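Local coordinates for ATP/GTP-binding site-containing protein A (Brucella abortus, PDB 6NTR) that functions in the periplasm to maintain cell envelope integrity, and has a beta-barrel-like fold, at residues A193-K198 with G203-R208; T127-E132 with V159-V164. One frame throughout, in Å; residues are numbered along the deposited sequence.

Contact 1. Residues A193-K198 with G203-R208; sequences AYFDDK and GMPIYR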
# COMPACT_ATOMS: atom_id res chain seq x y z
N ALA A 193 -3.31 -9.55 4.86
CA ALA A 193 -3.15 -10.59 3.85
C ALA A 193 -4.18 -10.38 2.76
O ALA A 193 -5.36 -10.18 3.06
CB ALA A 193 -3.28 -11.99 4.45
N TYR A 194 -3.73 -10.44 1.51
CA TYR A 194 -4.54 -10.09 0.36
C TYR A 194 -4.90 -11.37 -0.38
O TYR A 194 -4.02 -12.17 -0.71
CB TYR A 194 -3.78 -9.13 -0.56
CG TYR A 194 -3.62 -7.68 -0.06
CD1 TYR A 194 -2.80 -7.38 1.01
CD2 TYR A 194 -4.22 -6.62 -0.73
CE1 TYR A 194 -2.63 -6.08 1.44
CE2 TYR A 194 -4.05 -5.32 -0.31
CZ TYR A 194 -3.26 -5.06 0.78
OH TYR A 194 -3.08 -3.76 1.21
N PHE A 195 -6.19 -11.55 -0.60
CA PHE A 195 -6.69 -12.74 -1.23
C PHE A 195 -7.60 -12.41 -2.38
O PHE A 195 -8.35 -11.45 -2.35
CB PHE A 195 -7.53 -13.57 -0.23
CG PHE A 195 -6.76 -14.10 0.93
CD1 PHE A 195 -6.00 -15.22 0.82
CD2 PHE A 195 -6.80 -13.46 2.14
CE1 PHE A 195 -5.28 -15.70 1.88
CE2 PHE A 195 -6.08 -13.93 3.21
CZ PHE A 195 -5.32 -15.05 3.07
N ASP A 196 -7.52 -13.24 -3.39
CA ASP A 196 -8.40 -13.08 -4.50
C ASP A 196 -9.13 -14.38 -4.67
O ASP A 196 -8.57 -15.45 -4.54
CB ASP A 196 -7.71 -12.67 -5.79
CG ASP A 196 -8.69 -12.14 -6.79
OD1 ASP A 196 -9.62 -11.43 -6.38
OD2 ASP A 196 -8.55 -12.43 -7.98
N ASP A 197 -10.40 -14.25 -4.95
CA ASP A 197 -11.29 -15.37 -5.13
C ASP A 197 -10.94 -16.28 -6.28
O ASP A 197 -11.10 -17.48 -6.19
CB ASP A 197 -12.73 -14.87 -5.35
CG ASP A 197 -12.84 -13.37 -5.32
OD1 ASP A 197 -12.23 -12.76 -4.43
OD2 ASP A 197 -13.53 -12.81 -6.17
N LYS A 198 -10.38 -15.73 -7.36
CA LYS A 198 -10.19 -16.50 -8.59
C LYS A 198 -9.37 -17.76 -8.45
O LYS A 198 -9.77 -18.82 -8.90
CB LYS A 198 -9.50 -15.61 -9.63
CG LYS A 198 -9.61 -16.08 -11.06
CD LYS A 198 -8.57 -15.44 -11.95
CE LYS A 198 -9.07 -14.12 -12.52
NZ LYS A 198 -8.16 -13.54 -13.56
N GLY A 203 -4.73 -21.79 -1.04
CA GLY A 203 -5.52 -20.89 -0.24
C GLY A 203 -4.57 -19.84 0.33
O GLY A 203 -4.82 -19.22 1.35
N MSE A 204 -3.44 -19.68 -0.34
CA MSE A 204 -2.42 -18.75 0.06
C MSE A 204 -2.84 -17.38 -0.32
O MSE A 204 -3.61 -17.25 -1.27
CB MSE A 204 -1.14 -19.09 -0.69
CG MSE A 204 -0.19 -19.92 0.15
SE MSE A 204 1.51 -20.15 -0.79
CE MSE A 204 2.77 -19.44 0.53
N PRO A 205 -2.37 -16.35 0.37
CA PRO A 205 -2.76 -15.00 -0.06
C PRO A 205 -1.86 -14.59 -1.23
O PRO A 205 -0.74 -15.07 -1.29
CB PRO A 205 -2.52 -14.14 1.17
CG PRO A 205 -1.35 -14.74 1.81
CD PRO A 205 -1.46 -16.20 1.60
N ILE A 206 -2.32 -13.74 -2.14
CA ILE A 206 -1.48 -13.33 -3.25
C ILE A 206 -0.35 -12.43 -2.77
O ILE A 206 0.71 -12.38 -3.39
CB ILE A 206 -2.32 -12.64 -4.33
CG1 ILE A 206 -3.00 -11.42 -3.72
CG2 ILE A 206 -3.35 -13.59 -4.92
CD1 ILE A 206 -3.98 -10.78 -4.61
N TYR A 207 -0.53 -11.75 -1.65
CA TYR A 207 0.47 -10.83 -1.14
C TYR A 207 0.14 -10.59 0.32
O TYR A 207 -1.02 -10.63 0.73
CB TYR A 207 0.47 -9.53 -1.97
CG TYR A 207 0.95 -8.26 -1.30
CD1 TYR A 207 2.30 -7.91 -1.31
CD2 TYR A 207 0.06 -7.38 -0.72
CE1 TYR A 207 2.74 -6.73 -0.71
CE2 TYR A 207 0.49 -6.20 -0.13
CZ TYR A 207 1.82 -5.89 -0.12
OH TYR A 207 2.22 -4.72 0.47
N ARG A 208 1.18 -10.37 1.12
CA ARG A 208 0.99 -10.18 2.55
C ARG A 208 1.98 -9.14 3.05
O ARG A 208 3.17 -9.23 2.74
CB ARG A 208 1.19 -11.49 3.29
CG ARG A 208 0.94 -11.37 4.77
CD ARG A 208 0.69 -12.73 5.37
NE ARG A 208 1.89 -13.55 5.38
CZ ARG A 208 2.98 -13.28 6.09
NH1 ARG A 208 3.04 -12.22 6.89
NH2 ARG A 208 4.02 -14.09 6.01
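Tyr194 N gives a hydrogen bond to Tyr207 O (2.8 Å, 156°), pairing the two tyrosines in antiparallel, hydrogen-bonded fashion within the beta hairpin of strands 187-195 and 207-214. One step nearer the connecting loop, where the hairpin opens, the carbonyl oxygen of Tyr194 takes a weak hydrogen bond from Ile206 N at 2.7 Å. The tyrosine side chains run side by side on one face of the hairpin. Tyr207 swings its ring to the side remote from its own amide nitrogen (chi1 154°) and turns a ring edge onto the face of Tyr194. The centroids of this edge-to-face pair are 5.0 Å apart, with the planes at 61°. Next to the pair, Ile206 CG1 comes within 4.0 Å of Tyr194 CB. Beyond the rings, Tyr194 OH is hydrogen-bonded to a bound glycerol, probably from the crystallisation liquor. Ala193 and Arg208 project on the other face, and Ala193 CB touches Pro205 CB and Arg208 CD. The end of Phe195 bends back to the proline in a CH-pi contact: Pro205 CB stands over one ring face, displaced toward the rim, with CE1 of Phe195 its nearest ring atom at 3.2 Å.

Contact 2. Residues T127-E132 with V159-V164; sequences TRHMEE and VATTVV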
# COMPACT_ATOMS: atom_id res chain seq x y z
N THR A 127 -8.18 5.06 1.34
CA THR A 127 -8.26 5.87 2.53
C THR A 127 -9.34 5.39 3.51
O THR A 127 -9.12 5.40 4.70
CB THR A 127 -8.36 7.36 2.25
OG1 THR A 127 -7.14 7.78 1.65
CG2 THR A 127 -8.54 8.11 3.54
N ARG A 128 -10.50 4.99 3.00
CA ARG A 128 -11.57 4.53 3.87
C ARG A 128 -11.15 3.26 4.58
O ARG A 128 -11.25 3.17 5.78
CB ARG A 128 -12.83 4.27 3.06
CG ARG A 128 -14.11 4.57 3.80
CD ARG A 128 -14.50 6.02 3.61
NE ARG A 128 -15.94 6.19 3.53
CZ ARG A 128 -16.55 7.37 3.57
NH1 ARG A 128 -15.85 8.48 3.68
NH2 ARG A 128 -17.86 7.43 3.48
N HIS A 129 -10.61 2.31 3.82
CA HIS A 129 -10.08 1.07 4.37
C HIS A 129 -9.03 1.34 5.44
O HIS A 129 -9.00 0.66 6.47
CB HIS A 129 -9.50 0.26 3.22
CG HIS A 129 -9.05 -1.12 3.59
ND1 HIS A 129 -7.99 -1.36 4.43
CD2 HIS A 129 -9.47 -2.33 3.17
CE1 HIS A 129 -7.79 -2.66 4.54
NE2 HIS A 129 -8.68 -3.27 3.78
N MSE A 130 -8.15 2.29 5.20
CA MSE A 130 -7.17 2.61 6.19
C MSE A 130 -7.91 3.13 7.40
O MSE A 130 -7.62 2.72 8.50
CB MSE A 130 -6.16 3.62 5.65
CG MSE A 130 -4.71 3.21 5.91
SE MSE A 130 -4.25 1.32 5.57
CE MSE A 130 -4.96 1.10 3.76
N GLU A 131 -8.90 4.00 7.19
CA GLU A 131 -9.63 4.58 8.31
C GLU A 131 -10.36 3.52 9.10
O GLU A 131 -10.41 3.56 10.33
CB GLU A 131 -10.62 5.64 7.82
CG GLU A 131 -9.98 6.92 7.40
CD GLU A 131 -10.99 7.97 7.02
OE1 GLU A 131 -11.78 7.72 6.08
OE2 GLU A 131 -11.01 9.03 7.67
N GLU A 132 -10.94 2.55 8.40
CA GLU A 132 -11.63 1.45 9.07
C GLU A 132 -10.66 0.58 9.85
O GLU A 132 -11.02 0.02 10.89
CB GLU A 132 -12.34 0.62 8.02
CG GLU A 132 -13.04 -0.58 8.53
CD GLU A 132 -13.46 -1.44 7.38
OE1 GLU A 132 -12.56 -1.91 6.66
OE2 GLU A 132 -14.69 -1.61 7.19
N VAL A 159 -10.23 -6.94 -4.02
CA VAL A 159 -9.38 -7.85 -3.28
C VAL A 159 -9.94 -8.01 -1.88
O VAL A 159 -10.32 -7.03 -1.24
CB VAL A 159 -7.93 -7.36 -3.21
CG1 VAL A 159 -7.29 -7.49 -4.56
CG2 VAL A 159 -7.85 -5.94 -2.68
N ALA A 160 -9.97 -9.26 -1.42
CA ALA A 160 -10.32 -9.56 -0.04
C ALA A 160 -9.08 -9.38 0.83
O ALA A 160 -8.02 -9.91 0.50
CB ALA A 160 -10.85 -10.99 0.06
N THR A 161 -9.22 -8.62 1.90
CA THR A 161 -8.12 -8.39 2.82
C THR A 161 -8.48 -8.80 4.25
O THR A 161 -9.50 -8.41 4.77
CB THR A 161 -7.66 -6.92 2.78
OG1 THR A 161 -8.57 -6.10 3.51
CG2 THR A 161 -7.58 -6.43 1.36
N THR A 162 -7.62 -9.59 4.88
CA THR A 162 -7.84 -10.03 6.25
C THR A 162 -6.89 -9.25 7.10
O THR A 162 -5.71 -9.26 6.83
CB THR A 162 -7.49 -11.50 6.42
OG1 THR A 162 -8.40 -12.29 5.67
CG2 THR A 162 -7.59 -11.91 7.86
N VAL A 163 -7.39 -8.60 8.12
CA VAL A 163 -6.55 -7.80 8.98
C VAL A 163 -6.35 -8.44 10.34
O VAL A 163 -7.30 -8.88 10.94
CB VAL A 163 -7.18 -6.42 9.19
CG1 VAL A 163 -6.29 -5.56 10.05
CG2 VAL A 163 -7.47 -5.74 7.87
N VAL A 164 -5.12 -8.51 10.81
CA VAL A 164 -4.80 -9.05 12.11
C VAL A 164 -4.05 -7.96 12.86
O VAL A 164 -3.04 -7.47 12.39
CB VAL A 164 -3.95 -10.32 12.02
CG1 VAL A 164 -3.53 -10.78 13.40
CG2 VAL A 164 -4.70 -11.42 11.30
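His129 extends from helix 126-138 with CG anti to its backbone N (chi1 -173°), which carries the imidazole away from the helix toward strand 159-165; from the strand, Thr161 places OG1 between its own backbone N and carbonyl carbon (chi1 77°), leaving the hydroxyl directed at the ring. The two side chains approach from opposite directions and meet in one hydrogen bond, 2.8 Å between His129 NE2 and Thr161 OG1. It is nearly straight, at 169°, and the hydroxyl oxygen sits in the plane of the imidazole, at the ring edge. Flanking ring carbons stay further off, CE1 of His129 at 3.7 Å and CD2 at 3.9 Å from OG1, as expected for an oxygen facing the NE2 corner. The backbones are well separated, with CA of His129 9.8 Å from CA of Thr161; most of the gap is bridged by the long histidine side chain, the rest by the threonine hydroxyl and the bond itself. This is a helix-to-sheet contact in the interior of the barrel-like fold. Both residues are buried: His129 also packs on Leu148 and Gln124, and Thr161 on Thr146, Ile192 and Tyr194, side chains of the two strands that flank 159-165. The helix backbone is held in turn by Glu72, whose carboxylate accepts a hydrogen bond from Thr127 N. The bond between His129 and Thr161 gives a buried polar atom on each side a partner, and either group could be the donor.

Overall arrangement
Contact 1 is a surface contact at the loop end of a hairpin, its centre about 15 Å from the centre of the chain, whereas contact 2, its centre about 11 Å from that point, is buried and joins a helix to the sheet. They share the sheet: strands 159-165 and 187-195 are neighbours, linked by probable hydrogen bonds from Phe195 N to Ala160 O and from Thr162 N to Ala193 O, while Tyr194 packs against Thr161. Strand 187-195 thus has the strand of contact 2 along one edge and its hairpin partner along the other. Local backbone pairing and aromatic packing dominate 193-198 with 203-208; 127-132 with 159-164, separated by 26 residues, meet through a single polar side-chain bond.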